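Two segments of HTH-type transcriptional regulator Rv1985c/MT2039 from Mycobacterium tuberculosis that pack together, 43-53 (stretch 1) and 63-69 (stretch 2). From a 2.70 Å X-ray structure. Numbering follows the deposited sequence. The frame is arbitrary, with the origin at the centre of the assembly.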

# COMPACT_ATOMS: atom_id res chain seq x y z
N SER A 43 13.89 -27.93 -2.10
CA SER A 43 14.61 -28.66 -1.06
C SER A 43 14.92 -27.68 0.07
O SER A 43 14.95 -28.04 1.25
CB SER A 43 15.90 -29.28 -1.61
OG SER A 43 16.21 -30.48 -0.92
N LEU A 44 15.13 -26.43 -0.33
CA LEU A 44 15.41 -25.34 0.58
C LEU A 44 14.15 -24.90 1.31
O LEU A 44 14.19 -24.56 2.50
CB LEU A 44 16.01 -24.18 -0.20
CG LEU A 44 16.21 -22.85 0.51
CD1 LEU A 44 17.08 -23.00 1.73
CD2 LEU A 44 16.81 -21.86 -0.46
N GLU A 45 13.03 -24.89 0.58
CA GLU A 45 11.71 -24.66 1.17
C GLU A 45 11.38 -25.77 2.15
O GLU A 45 10.80 -25.53 3.20
CB GLU A 45 10.63 -24.58 0.09
CG GLU A 45 10.35 -23.18 -0.39
CD GLU A 45 9.61 -23.16 -1.71
OE1 GLU A 45 9.35 -24.25 -2.27
OE2 GLU A 45 9.28 -22.05 -2.20
N GLN A 46 11.77 -26.99 1.78
CA GLN A 46 11.63 -28.14 2.66
C GLN A 46 12.43 -27.97 3.94
O GLN A 46 11.87 -28.02 5.04
CB GLN A 46 12.07 -29.41 1.94
CG GLN A 46 10.97 -30.08 1.13
CD GLN A 46 9.94 -30.78 2.02
OE1 GLN A 46 10.09 -30.82 3.25
NE2 GLN A 46 8.89 -31.32 1.40
N GLN A 47 13.73 -27.78 3.80
CA GLN A 47 14.61 -27.63 4.96
C GLN A 47 14.11 -26.56 5.92
O GLN A 47 14.09 -26.75 7.13
CB GLN A 47 16.05 -27.32 4.51
CG GLN A 47 16.99 -26.91 5.64
CD GLN A 47 17.14 -27.97 6.73
OE1 GLN A 47 17.12 -29.17 6.44
NE2 GLN A 47 17.30 -27.52 7.98
N VAL A 48 13.69 -25.44 5.37
CA VAL A 48 13.33 -24.29 6.19
C VAL A 48 11.86 -24.29 6.58
O VAL A 48 11.45 -23.64 7.55
CB VAL A 48 13.71 -23.00 5.48
CG1 VAL A 48 12.54 -22.04 5.42
CG2 VAL A 48 14.93 -22.39 6.15
N GLY A 49 11.06 -25.03 5.83
CA GLY A 49 9.69 -25.31 6.23
C GLY A 49 8.72 -24.24 5.80
O GLY A 49 7.58 -24.22 6.26
N GLN A 50 9.17 -23.37 4.91
CA GLN A 50 8.40 -22.20 4.48
C GLN A 50 8.42 -22.07 2.97
O GLN A 50 9.37 -22.46 2.30
CB GLN A 50 9.01 -20.93 5.07
CG GLN A 50 9.19 -20.96 6.57
CD GLN A 50 8.04 -20.33 7.31
OE1 GLN A 50 7.23 -19.58 6.74
NE2 GLN A 50 7.97 -20.61 8.61
N VAL A 51 7.36 -21.52 2.41
CA VAL A 51 7.41 -21.18 1.02
C VAL A 51 8.25 -19.90 0.95
O VAL A 51 8.09 -19.02 1.79
CB VAL A 51 6.00 -21.00 0.47
CG1 VAL A 51 6.01 -20.21 -0.83
CG2 VAL A 51 5.37 -22.37 0.27
N LEU A 52 9.15 -19.83 -0.04
CA LEU A 52 10.16 -18.77 -0.09
C LEU A 52 10.05 -17.83 -1.30
O LEU A 52 10.54 -16.70 -1.27
CB LEU A 52 11.56 -19.37 -0.04
CG LEU A 52 11.90 -20.08 1.26
CD1 LEU A 52 13.25 -20.76 1.17
CD2 LEU A 52 11.87 -19.11 2.42
N VAL A 53 9.40 -18.32 -2.35
CA VAL A 53 9.30 -17.58 -3.60
C VAL A 53 7.89 -17.66 -4.14
O VAL A 53 7.37 -18.74 -4.36
CB VAL A 53 10.17 -18.22 -4.69
CG1 VAL A 53 10.14 -17.37 -5.94
CG2 VAL A 53 11.58 -18.41 -4.20
N THR A 63 7.85 -12.98 2.44
CA THR A 63 8.39 -12.41 3.64
C THR A 63 9.46 -13.33 4.23
O THR A 63 10.52 -12.88 4.63
CB THR A 63 7.28 -12.15 4.68
OG1 THR A 63 6.55 -10.98 4.30
CG2 THR A 63 7.87 -11.95 6.07
N ALA A 64 9.19 -14.63 4.27
CA ALA A 64 10.09 -15.53 4.97
C ALA A 64 11.34 -15.80 4.17
O ALA A 64 12.31 -16.34 4.68
CB ALA A 64 9.40 -16.82 5.32
N GLY A 65 11.31 -15.42 2.90
CA GLY A 65 12.45 -15.61 2.04
C GLY A 65 13.42 -14.44 2.08
O GLY A 65 14.53 -14.54 1.57
N ILE A 66 13.00 -13.33 2.68
CA ILE A 66 13.88 -12.18 2.81
C ILE A 66 15.19 -12.54 3.52
O ILE A 66 16.26 -12.32 2.97
CB ILE A 66 13.19 -10.98 3.52
CG1 ILE A 66 12.56 -10.03 2.50
CG2 ILE A 66 14.18 -10.21 4.37
CD1 ILE A 66 11.20 -10.44 1.99
N PRO A 67 15.11 -13.10 4.73
CA PRO A 67 16.34 -13.43 5.47
C PRO A 67 17.31 -14.36 4.71
O PRO A 67 18.52 -14.18 4.83
CB PRO A 67 15.81 -14.12 6.72
CG PRO A 67 14.44 -13.55 6.90
CD PRO A 67 13.90 -13.37 5.52
N LEU A 68 16.81 -15.33 3.95
CA LEU A 68 17.70 -16.16 3.16
C LEU A 68 18.25 -15.41 1.95
O LEU A 68 19.29 -15.76 1.41
CB LEU A 68 17.01 -17.45 2.72
CG LEU A 68 16.18 -18.27 3.71
CD1 LEU A 68 15.96 -19.67 3.15
CD2 LEU A 68 16.81 -18.34 5.09
N LEU A 69 17.52 -14.39 1.50
CA LEU A 69 18.00 -13.54 0.43
C LEU A 69 19.26 -12.84 0.88
O LEU A 69 20.26 -12.79 0.16
CB LEU A 69 16.95 -12.48 0.10
CG LEU A 69 16.02 -12.85 -1.04
CD1 LEU A 69 15.41 -11.59 -1.58
CD2 LEU A 69 16.82 -13.57 -2.12

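Two short segments can pack without any hydrogen bond between them, and this pair from an HTH-type transcriptional regulator is a clear case: no hydrogen bond crosses between them, and the contact, which buries 267 Å² in total, rests mainly on aliphatic side chains. Leu68 contributes the most. Its CA-to-CB bond points toward stretch 1, and with chi1 near m and chi2 near t a single methyl, CD1, meets three partners. Leu68 CD1 lies 3.5 Å from Leu52 CD1, 3.8 Å from Leu44 CD1 and 4.2 Å from Val48 CG2. Leu44 and Val48 are one helical turn apart, joined by the bond from Val48 N to Leu44 O, so both CA-to-CB bonds point toward stretch 2, and both side chains reach Leu68.

Leu52 completes this pocket from the loop beyond the helix. Its CB leaves sideways, but the m, t conformation brings the end of the side chain nearer. Leu52 CD1 makes the closer approach to Leu68, while Leu52 CD2 lies 3.6 Å from Gly65 CA and 3.6 Å from Ala64 O. The loop is tied back to its own helix by a nearly linear hydrogen bond, 3.1 Å from Leu52 N to Glu45 OE2. Gly49, with its positive phi, suits the turn where the chain leaves helical geometry.

At Gly65 the absence of a side chain lets the backbones come close. Leu52 and Gly65 have their CA atoms 4.4 Å apart, and a CB on Gly65 would fall 2.5 Å from Leu52 O, a clash that glycine avoids. Ala64 contributes its methyl: its CB points toward stretch 1, packing 4.4 Å from Leu52 CD2 and 3.8 Å from Gln50 OE1. Leucines thus fill the space between the segments, while glycine permits the close approach and the alanine methyl packs beside it.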